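Long-range contacts in N-acylethanolamine-hydrolyzing acid amidase subunit beta (Caenorhabditis elegans, PDB 6DY3), which is the beta subunit of a self-cleaved heterodimer that probably hydrolyses bioactive fatty acid amides, such as N-palmitoylethanolamine, to ethanolamine and free fatty acids: residues V5-H15 and I125-G134; F113-I124 and V136-V147. One frame throughout, in Å; residues are numbered along the deposited sequence.

Contact 1 (V5-H15 and I125-G134)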
loop_
_atom_site.group_PDB
_atom_site.type_symbol
_atom_site.label_atom_id
_atom_site.label_comp_id
_atom_site.label_asym_id
_atom_site.label_seq_id
_atom_site.Cartn_x
_atom_site.Cartn_y
_atom_site.Cartn_z
ATOM N N VAL B 5 9.776 -0.635 -9.893
ATOM C CA VAL B 5 9.153 -0.769 -11.202
ATOM C C VAL B 5 10.262 -0.864 -12.238
ATOM O O VAL B 5 11.196 -0.056 -12.223
ATOM C CB VAL B 5 8.212 0.408 -11.511
ATOM C CG1 VAL B 5 7.901 0.484 -13.014
ATOM C CG2 VAL B 5 6.932 0.248 -10.723
ATOM N N ALA B 6 10.155 -1.842 -13.141
ATOM C CA ALA B 6 11.171 -2.076 -14.160
ATOM C C ALA B 6 10.516 -2.483 -15.472
ATOM O O ALA B 6 9.533 -3.230 -15.481
ATOM C CB ALA B 6 12.167 -3.163 -13.719
ATOM N N GLN B 7 11.068 -1.991 -16.581
ATOM C CA GLN B 7 10.630 -2.384 -17.915
ATOM C C GLN B 7 11.785 -3.073 -18.630
ATOM O O GLN B 7 12.854 -2.477 -18.809
ATOM C CB GLN B 7 10.137 -1.177 -18.714
ATOM C CG GLN B 7 9.533 -1.561 -20.046
ATOM C CD GLN B 7 8.985 -0.380 -20.816
ATOM O OE1 GLN B 7 9.183 0.778 -20.449
ATOM N NE2 GLN B 7 8.265 -0.672 -21.882
ATOM N N ASN B 8 11.574 -4.324 -19.032
ATOM C CA ASN B 8 12.643 -5.087 -19.654
ATOM C C ASN B 8 12.768 -4.709 -21.128
ATOM O O ASN B 8 12.054 -3.843 -21.642
ATOM C CB ASN B 8 12.405 -6.588 -19.478
ATOM C CG ASN B 8 11.122 -7.061 -20.130
ATOM O OD1 ASN B 8 10.550 -6.382 -20.980
ATOM N ND2 ASN B 8 10.671 -8.245 -19.742
ATOM N N SER B 9 13.694 -5.378 -21.820
ATOM C CA SER B 9 13.931 -5.075 -23.227
ATOM C C SER B 9 12.703 -5.384 -24.072
ATOM O O SER B 9 12.395 -4.655 -25.022
ATOM C CB SER B 9 15.138 -5.865 -23.731
ATOM O OG SER B 9 16.300 -5.560 -22.981
ATOM N N ALA B 10 11.973 -6.445 -23.723
ATOM C CA ALA B 10 10.769 -6.820 -24.456
ATOM C C ALA B 10 9.613 -5.853 -24.239
ATOM O O ALA B 10 8.584 -5.991 -24.908
ATOM C CB ALA B 10 10.331 -8.229 -24.056
ATOM N N GLY B 11 9.739 -4.894 -23.322
ATOM C CA GLY B 11 8.674 -3.951 -23.065
ATOM C C GLY B 11 7.751 -4.317 -21.921
ATOM O O GLY B 11 6.821 -3.552 -21.627
ATOM N N GLN B 12 7.965 -5.458 -21.275
ATOM C CA GLN B 12 7.138 -5.859 -20.150
ATOM C C GLN B 12 7.503 -5.045 -18.917
ATOM O O GLN B 12 8.682 -4.796 -18.646
ATOM C CB GLN B 12 7.313 -7.353 -19.873
ATOM C CG GLN B 12 6.311 -7.914 -18.884
ATOM C CD GLN B 12 6.498 -9.393 -18.640
ATOM O OE1 GLN B 12 7.568 -9.833 -18.220
ATOM N NE2 GLN B 12 5.450 -10.173 -18.888
ATOM N N ILE B 13 6.483 -4.621 -18.177
ATOM C CA ILE B 13 6.645 -3.771 -17.001
ATOM C C ILE B 13 6.302 -4.595 -15.767
ATOM O O ILE B 13 5.198 -5.144 -15.663
ATOM C CB ILE B 13 5.773 -2.510 -17.098
ATOM C CG1 ILE B 13 6.165 -1.720 -18.352
ATOM C CG2 ILE B 13 5.927 -1.656 -15.842
ATOM C CD1 ILE B 13 5.416 -0.431 -18.545
ATOM N N ILE B 14 7.246 -4.673 -14.828
ATOM C CA ILE B 14 7.110 -5.476 -13.619
ATOM C C ILE B 14 7.110 -4.555 -12.408
ATOM O O ILE B 14 7.929 -3.634 -12.315
ATOM C CB ILE B 14 8.234 -6.529 -13.502
ATOM C CG1 ILE B 14 8.206 -7.477 -14.704
ATOM C CG2 ILE B 14 8.104 -7.320 -12.209
ATOM C CD1 ILE B 14 9.085 -7.043 -15.855
ATOM N N HIS B 15 6.203 -4.825 -11.470
ATOM C CA HIS B 15 6.044 -4.020 -10.264
ATOM C C HIS B 15 6.297 -4.918 -9.060
ATOM O O HIS B 15 5.516 -5.840 -8.793
ATOM C CB HIS B 15 4.649 -3.404 -10.201
ATOM C CG HIS B 15 4.480 -2.400 -9.101
ATOM N ND1 HIS B 15 3.487 -1.445 -9.114
ATOM C CD2 HIS B 15 5.181 -2.195 -7.962
ATOM C CE1 HIS B 15 3.580 -0.699 -8.029
ATOM N NE2 HIS B 15 4.601 -1.133 -7.314
ATOM N N ILE B 125 3.926 4.710 -6.462
ATOM C CA ILE B 125 4.611 4.044 -7.564
ATOM C C ILE B 125 3.551 3.386 -8.431
ATOM O O ILE B 125 2.764 2.566 -7.944
ATOM C CB ILE B 125 5.634 3.015 -7.057
ATOM C CG1 ILE B 125 6.772 3.710 -6.298
ATOM C CG2 ILE B 125 6.191 2.193 -8.208
ATOM C CD1 ILE B 125 6.489 3.966 -4.829
ATOM N N VAL B 126 3.540 3.731 -9.714
ATOM C CA VAL B 126 2.527 3.260 -10.647
ATOM C C VAL B 126 3.226 2.575 -11.814
ATOM O O VAL B 126 4.229 3.079 -12.333
ATOM C CB VAL B 126 1.635 4.417 -11.148
ATOM C CG1 VAL B 126 0.418 3.874 -11.891
ATOM C CG2 VAL B 126 1.209 5.312 -9.992
ATOM N N ALA B 127 2.689 1.429 -12.225
ATOM C CA ALA B 127 3.222 0.655 -13.336
ATOM C C ALA B 127 2.132 0.437 -14.375
ATOM O O ALA B 127 0.978 0.164 -14.031
ATOM C CB ALA B 127 3.767 -0.692 -12.852
ATOM N N GLY B 128 2.502 0.550 -15.648
ATOM C CA GLY B 128 1.543 0.437 -16.729
ATOM C C GLY B 128 1.817 -0.710 -17.680
ATOM O O GLY B 128 2.329 -1.760 -17.278
ATOM N N ILE B 129 1.475 -0.514 -18.954
ATOM C CA ILE B 129 1.567 -1.576 -19.951
ATOM C C ILE B 129 2.312 -1.083 -21.186
ATOM O O ILE B 129 2.998 -1.862 -21.859
ATOM C CB ILE B 129 0.166 -2.094 -20.317
ATOM C CG1 ILE B 129 -0.672 -0.961 -20.914
ATOM C CG2 ILE B 129 -0.503 -2.699 -19.082
ATOM C CD1 ILE B 129 -2.122 -1.336 -21.212
ATOM N N LYS B 130 2.203 0.210 -21.486
ATOM C CA LYS B 130 2.859 0.772 -22.658
ATOM C C LYS B 130 4.283 1.206 -22.305
ATOM O O LYS B 130 4.763 1.012 -21.186
ATOM C CB LYS B 130 2.038 1.931 -23.222
ATOM C CG LYS B 130 0.734 1.492 -23.863
ATOM C CD LYS B 130 -0.282 2.623 -23.976
ATOM C CE LYS B 130 0.293 3.854 -24.651
ATOM N NZ LYS B 130 -0.680 4.976 -24.670
ATOM N N LYS B 131 4.966 1.814 -23.271
ATOM C CA LYS B 131 6.365 2.171 -23.090
ATOM C C LYS B 131 6.526 3.264 -22.045
ATOM O O LYS B 131 5.757 4.229 -22.004
ATOM C CB LYS B 131 6.968 2.621 -24.416
ATOM C CG LYS B 131 8.414 3.073 -24.335
ATOM C CD LYS B 131 8.875 3.629 -25.672
ATOM C CE LYS B 131 10.313 4.106 -25.618
ATOM N NZ LYS B 131 10.668 4.877 -26.838
ATOM N N ASN B 132 7.550 3.111 -21.204
ATOM C CA ASN B 132 7.908 4.084 -20.176
ATOM C C ASN B 132 6.764 4.345 -19.209
ATOM O O ASN B 132 6.777 5.345 -18.485
ATOM C CB ASN B 132 8.382 5.401 -20.800
ATOM C CG ASN B 132 9.817 5.328 -21.300
ATOM O OD1 ASN B 132 10.657 4.638 -20.722
ATOM N ND2 ASN B 132 10.102 6.040 -22.380
ATOM N N GLU B 133 5.767 3.459 -19.173
ATOM C CA GLU B 133 4.643 3.608 -18.252
ATOM C C GLU B 133 5.049 3.037 -16.892
ATOM O O GLU B 133 4.609 1.971 -16.457
ATOM C CB GLU B 133 3.392 2.941 -18.803
ATOM C CG GLU B 133 2.717 3.750 -19.900
ATOM C CD GLU B 133 1.276 3.334 -20.159
ATOM O OE1 GLU B 133 0.903 2.198 -19.797
ATOM O OE2 GLU B 133 0.522 4.138 -20.748
ATOM N N GLY B 134 5.949 3.767 -16.239
ATOM C CA GLY B 134 6.364 3.487 -14.881
ATOM C C GLY B 134 6.853 4.767 -14.237
ATOM O O GLY B 134 7.757 5.417 -14.768
HETATM O O HOH W 1 2.949 -4.634 -17.250
#

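Contact 2 (F113-I124 and V136-V147)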
loop_
_atom_site.group_PDB
_atom_site.type_symbol
_atom_site.label_atom_id
_atom_site.label_comp_id
_atom_site.label_asym_id
_atom_site.label_seq_id
_atom_site.Cartn_x
_atom_site.Cartn_y
_atom_site.Cartn_z
ATOM N N PHE B 113 -3.384 10.769 -9.106
ATOM C CA PHE B 113 -2.407 10.799 -8.026
ATOM C C PHE B 113 -1.562 12.069 -8.033
ATOM O O PHE B 113 -0.884 12.341 -7.037
ATOM C CB PHE B 113 -1.479 9.576 -8.113
ATOM C CG PHE B 113 -2.162 8.253 -7.839
ATOM C CD1 PHE B 113 -3.049 8.111 -6.786
ATOM C CD2 PHE B 113 -1.910 7.152 -8.641
ATOM C CE1 PHE B 113 -3.668 6.902 -6.537
ATOM C CE2 PHE B 113 -2.530 5.940 -8.395
ATOM C CZ PHE B 113 -3.409 5.819 -7.340
ATOM N N SER B 114 -1.572 12.836 -9.124
ATOM C CA SER B 114 -0.749 14.033 -9.256
ATOM C C SER B 114 -1.503 15.330 -8.994
ATOM O O SER B 114 -0.904 16.405 -9.096
ATOM C CB SER B 114 -0.136 14.092 -10.657
ATOM O OG SER B 114 0.579 12.906 -10.939
ATOM N N ARG B 115 -2.794 15.270 -8.675
ATOM C CA ARG B 115 -3.563 16.493 -8.495
ATOM C C ARG B 115 -3.009 17.312 -7.336
ATOM O O ARG B 115 -2.607 16.770 -6.304
ATOM C CB ARG B 115 -5.036 16.166 -8.249
ATOM C CG ARG B 115 -5.800 15.767 -9.496
ATOM C CD ARG B 115 -7.305 15.817 -9.247
ATOM N NE ARG B 115 -7.733 14.825 -8.255
ATOM C CZ ARG B 115 -8.360 13.681 -8.538
ATOM N NH1 ARG B 115 -8.665 13.354 -9.793
ATOM N NH2 ARG B 115 -8.695 12.856 -7.553
ATOM N N THR B 116 -2.993 18.632 -7.514
ATOM C CA THR B 116 -2.523 19.545 -6.477
ATOM C C THR B 116 -3.618 19.684 -5.432
ATOM O O THR B 116 -4.578 20.435 -5.614
ATOM C CB THR B 116 -2.160 20.905 -7.063
ATOM O OG1 THR B 116 -1.111 20.755 -8.024
ATOM C CG2 THR B 116 -1.694 21.849 -5.961
ATOM N N HIS B 117 -3.481 18.944 -4.338
ATOM C CA HIS B 117 -4.388 19.062 -3.207
ATOM C C HIS B 117 -3.697 18.454 -1.999
ATOM O O HIS B 117 -2.689 17.759 -2.129
ATOM C CB HIS B 117 -5.734 18.382 -3.489
ATOM C CG HIS B 117 -5.613 16.994 -4.037
ATOM N ND1 HIS B 117 -4.756 16.053 -3.509
ATOM C CD2 HIS B 117 -6.236 16.393 -5.077
ATOM C CE1 HIS B 117 -4.862 14.929 -4.195
ATOM N NE2 HIS B 117 -5.752 15.109 -5.153
ATOM N N LEU B 118 -4.241 18.739 -0.819
ATOM C CA LEU B 118 -3.672 18.189 0.405
ATOM C C LEU B 118 -3.595 16.673 0.313
ATOM O O LEU B 118 -4.600 15.997 0.075
ATOM C CB LEU B 118 -4.500 18.611 1.622
ATOM C CG LEU B 118 -4.244 20.010 2.190
ATOM C CD1 LEU B 118 -5.202 20.278 3.331
ATOM C CD2 LEU B 118 -2.803 20.188 2.660
ATOM N N PHE B 119 -2.391 16.138 0.493
ATOM C CA PHE B 119 -2.197 14.700 0.498
ATOM C C PHE B 119 -1.003 14.379 1.380
ATOM O O PHE B 119 -0.002 15.102 1.370
ATOM C CB PHE B 119 -1.985 14.152 -0.912
ATOM C CG PHE B 119 -2.237 12.685 -1.025
ATOM C CD1 PHE B 119 -3.524 12.207 -1.218
ATOM C CD2 PHE B 119 -1.192 11.780 -0.927
ATOM C CE1 PHE B 119 -3.763 10.848 -1.315
ATOM C CE2 PHE B 119 -1.419 10.414 -1.022
ATOM C CZ PHE B 119 -2.702 9.945 -1.216
ATOM N N SER B 120 -1.124 13.309 2.150
ATOM C CA SER B 120 -0.075 12.950 3.084
ATOM C C SER B 120 1.219 12.685 2.316
ATOM O O SER B 120 1.184 12.022 1.266
ATOM C CB SER B 120 -0.485 11.716 3.885
ATOM O OG SER B 120 0.417 11.467 4.948
ATOM N N PRO B 121 2.362 13.199 2.773
ATOM C CA PRO B 121 3.613 12.947 2.047
ATOM C C PRO B 121 3.863 11.454 1.905
ATOM O O PRO B 121 3.704 10.682 2.852
ATOM C CB PRO B 121 4.673 13.630 2.917
ATOM C CG PRO B 121 3.931 14.673 3.661
ATOM C CD PRO B 121 2.575 14.092 3.922
ATOM N N SER B 122 4.240 11.047 0.701
ATOM C CA SER B 122 4.363 9.633 0.389
ATOM C C SER B 122 4.971 9.510 -1.002
ATOM O O SER B 122 5.156 10.502 -1.712
ATOM C CB SER B 122 3.004 8.932 0.463
ATOM O OG SER B 122 2.061 9.599 -0.353
ATOM N N TYR B 123 5.283 8.275 -1.375
ATOM C CA TYR B 123 5.684 7.938 -2.732
ATOM C C TYR B 123 4.642 6.995 -3.304
ATOM O O TYR B 123 4.402 5.921 -2.744
ATOM C CB TYR B 123 7.057 7.276 -2.762
ATOM C CG TYR B 123 8.201 8.164 -2.333
ATOM C CD1 TYR B 123 8.625 9.219 -3.134
ATOM C CD2 TYR B 123 8.881 7.926 -1.144
ATOM C CE1 TYR B 123 9.682 10.020 -2.752
ATOM C CE2 TYR B 123 9.941 8.723 -0.758
ATOM C CZ TYR B 123 10.335 9.766 -1.564
ATOM O OH TYR B 123 11.390 10.558 -1.179
ATOM N N ILE B 124 4.044 7.387 -4.423
ATOM C CA ILE B 124 3.085 6.556 -5.139
ATOM C C ILE B 124 3.789 6.028 -6.381
ATOM O O ILE B 124 4.209 6.807 -7.248
ATOM C CB ILE B 124 1.813 7.338 -5.502
ATOM C CG1 ILE B 124 1.147 7.867 -4.229
ATOM C CG2 ILE B 124 0.855 6.451 -6.282
ATOM C CD1 ILE B 124 -0.035 8.774 -4.469
ATOM N N VAL B 136 7.413 7.165 -10.388
ATOM C CA VAL B 136 7.358 7.434 -8.957
ATOM C C VAL B 136 6.746 8.812 -8.789
ATOM O O VAL B 136 7.253 9.793 -9.345
ATOM C CB VAL B 136 8.749 7.362 -8.307
ATOM C CG1 VAL B 136 8.699 7.868 -6.877
ATOM C CG2 VAL B 136 9.272 5.938 -8.334
ATOM N N ILE B 137 5.638 8.886 -8.058
ATOM C CA ILE B 137 4.979 10.152 -7.758
ATOM C C ILE B 137 5.351 10.549 -6.337
ATOM O O ILE B 137 5.063 9.819 -5.381
ATOM C CB ILE B 137 3.456 10.050 -7.925
ATOM C CG1 ILE B 137 3.111 9.664 -9.366
ATOM C CG2 ILE B 137 2.783 11.365 -7.516
ATOM C CD1 ILE B 137 1.645 9.357 -9.595
ATOM N N SER B 138 5.984 11.705 -6.196
ATOM C CA SER B 138 6.410 12.206 -4.897
ATOM C C SER B 138 5.375 13.206 -4.403
ATOM O O SER B 138 5.281 14.320 -4.927
ATOM C CB SER B 138 7.788 12.855 -4.990
ATOM O OG SER B 138 8.728 11.936 -5.508
ATOM N N ARG B 139 4.596 12.804 -3.403
ATOM C CA ARG B 139 3.679 13.720 -2.736
ATOM C C ARG B 139 4.483 14.508 -1.712
ATOM O O ARG B 139 4.985 13.942 -0.733
ATOM C CB ARG B 139 2.533 12.957 -2.076
ATOM C CG ARG B 139 1.675 12.162 -3.052
ATOM C CD ARG B 139 1.071 13.050 -4.135
ATOM N NE ARG B 139 0.469 14.265 -3.593
ATOM C CZ ARG B 139 -0.341 15.067 -4.272
ATOM N NH1 ARG B 139 -0.662 14.791 -5.525
ATOM N NH2 ARG B 139 -0.834 16.147 -3.692
ATOM N N ASN B 140 4.604 15.811 -1.933
ATOM C CA ASN B 140 5.441 16.662 -1.103
ATOM C C ASN B 140 4.602 17.345 -0.035
ATOM O O ASN B 140 3.371 17.305 -0.051
ATOM C CB ASN B 140 6.165 17.707 -1.959
ATOM C CG ASN B 140 7.035 17.085 -3.030
ATOM O OD1 ASN B 140 7.762 16.127 -2.774
ATOM N ND2 ASN B 140 6.958 17.621 -4.244
ATOM N N ARG B 141 5.297 17.975 0.904
ATOM C CA ARG B 141 4.652 18.779 1.926
ATOM C C ARG B 141 4.113 20.067 1.279
ATOM O O ARG B 141 4.916 20.892 0.823
ATOM C CB ARG B 141 5.631 19.120 3.042
ATOM C CG ARG B 141 6.034 17.925 3.880
ATOM C CD ARG B 141 7.101 18.305 4.885
ATOM N NE ARG B 141 7.340 17.249 5.866
ATOM C CZ ARG B 141 8.309 17.282 6.779
ATOM N NH1 ARG B 141 9.138 18.319 6.834
ATOM N NH2 ARG B 141 8.449 16.277 7.641
ATOM N N TRP B 142 2.791 20.271 1.219
ATOM C CA TRP B 142 1.754 19.336 1.692
ATOM C C TRP B 142 0.678 19.149 0.639
ATOM O O TRP B 142 -0.333 18.497 0.895
ATOM C CB TRP B 142 1.129 19.851 2.990
ATOM C CG TRP B 142 2.106 19.968 4.123
ATOM C CD1 TRP B 142 2.807 21.078 4.487
ATOM C CD2 TRP B 142 2.482 18.936 5.044
ATOM N NE1 TRP B 142 3.601 20.802 5.573
ATOM C CE2 TRP B 142 3.422 19.493 5.933
ATOM C CE3 TRP B 142 2.117 17.597 5.201
ATOM C CZ2 TRP B 142 3.998 18.759 6.968
ATOM C CZ3 TRP B 142 2.693 16.869 6.225
ATOM C CH2 TRP B 142 3.623 17.451 7.096
ATOM N N SER B 143 0.904 19.698 -0.552
ATOM C CA SER B 143 -0.103 19.623 -1.602
ATOM C C SER B 143 0.470 19.514 -3.008
ATOM O O SER B 143 -0.309 19.379 -3.953
ATOM C CB SER B 143 -1.005 20.857 -1.504
ATOM O OG SER B 143 -0.226 22.034 -1.596
ATOM N N ALA B 144 1.783 19.576 -3.189
ATOM C CA ALA B 144 2.393 19.487 -4.505
ATOM C C ALA B 144 2.870 18.065 -4.769
ATOM O O ALA B 144 3.032 17.256 -3.850
ATOM C CB ALA B 144 3.562 20.466 -4.629
ATOM N N ALA B 145 3.083 17.764 -6.048
ATOM C CA ALA B 145 3.561 16.455 -6.453
ATOM C C ALA B 145 4.580 16.601 -7.574
ATOM O O ALA B 145 4.475 17.490 -8.423
ATOM C CB ALA B 145 2.407 15.561 -6.909
ATOM N N ASN B 146 5.570 15.710 -7.564
ATOM C CA ASN B 146 6.553 15.598 -8.631
ATOM C C ASN B 146 6.522 14.183 -9.189
ATOM O O ASN B 146 6.254 13.219 -8.466
ATOM C CB ASN B 146 7.958 15.937 -8.135
ATOM C CG ASN B 146 8.067 17.359 -7.628
ATOM O OD1 ASN B 146 8.583 17.604 -6.537
ATOM N ND2 ASN B 146 7.573 18.308 -8.419
ATOM N N VAL B 147 6.792 14.067 -10.486
ATOM C CA VAL B 147 6.771 12.789 -11.186
ATOM C C VAL B 147 8.161 12.491 -11.728
ATOM O O VAL B 147 8.875 13.398 -12.172
ATOM C CB VAL B 147 5.731 12.790 -12.323
ATOM C CG1 VAL B 147 4.329 12.935 -11.751
ATOM C CG2 VAL B 147 6.025 13.897 -13.319
HETATM O O HOH W 2 1.002 16.105 -1.159
#

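Contact 1 (V5-H15 and I125-G134)
Ala127 CB fits between two side chains of strand 13-20. Ile13 CG2 lies 3.8 Å from Ala127 CB, and the His15 ring approaches the same methyl obliquely. Val5 CG2 packs on that methyl too and lies over the centre of the His15 ring, while sliding past Ile125 CG2. Ile13 CD1 extends this dense packing to Glu133 CB and the carbonyls of the 130-133 turn. Water 1 donates to both Ile13 O and Gly128 O. The turn side is more polar and leads to solvent. Gln7 reaches across with an extended chain, CG anti to the backbone N (chi1 -174°). Gln7 OE1 accepts from Asn132 N at 2.9 Å. Gln7 NE2 donates to Gly11 O at 3.2 Å, from above that carbonyl plane. Glu133 OE1 takes the N-H groups of both Ile129 and Lys130, which ties down the turn that Gln7 meets. Lys130 and Lys131 lie at the solvent side, where Lys131 pairs with Asp153. The contact joins the two sheets of the Ntn sandwich face to face. Strand 64-70 flanks strand 122-127 and holds the His15 ring through Ser65 and Ser67, while helix 106-113 covers Val126 on the other face of that sheet.

Contact 2 (F113-I124 and V136-V147)
Arg115 O is gripped by both terminal nitrogens of Arg139. Arg139 NH1 lies 2.9 Å and Arg139 NH2 3.2 Å from Arg115 O, which sits almost in the guanidinium plane. Arg139 NH1 also donates to Phe113 O at 2.9 Å, from above that carbonyl plane. The Arg139 chain bends at chi2 (-58°) and chi3 (-47°), which turns its end into the curve of 113-119. The Phe119 side chain crosses it at about a right angle, with Phe119 CD2 3.6 Å from Arg139 CG. Arg139 NE donates to water 2, which in turn donates to Phe119 O and Asn140 O. The strands pair as an antiparallel beta hairpin: Ile124 and Ile137 form a hydrogen-bonded pair, with Ile124 N 2.8 Å from Ile137 O. On the face away from the Ile124 and Ile137 side chains, Ser138 OG lies at the edge of the Tyr123 ring. At the far end, Pro121 CG rests 3.6 Å from Trp142 CZ3, and Phe119 N donates to Trp142 O. A leucine in place of Arg139 would probably leave the carbonyls of Phe113 and Arg115 without their donors and let the 113-119 segment shift. Within this contact, the buried positive charge of Arg139 is met by main-chain carbonyl dipoles and a water, so the fold of the loop itself probably stabilises it.

Contacts 1 and 2 share strand 122-127, and their centres lie 21 Å apart. Contact 2 pairs the first half of that strand with its hairpin partner 134-139 in the same sheet. Contact 1 presses the second half against the other sheet. They meet where Val126 CG2 packs 3.9 Å from Phe113 CD2 and Ile125 CG1 packs 3.9 Å from Val136 CG2. Each contact brings a residue near the probable active site. The side chains of Ile125 and Tyr123 are each about 8 Å from that of Cys1, the likely nucleophile. The side chain of Tyr123 is about 6 Å from that of Asn163, and that of His15 about 5 Å from that of Arg17, two residues probably important for activity.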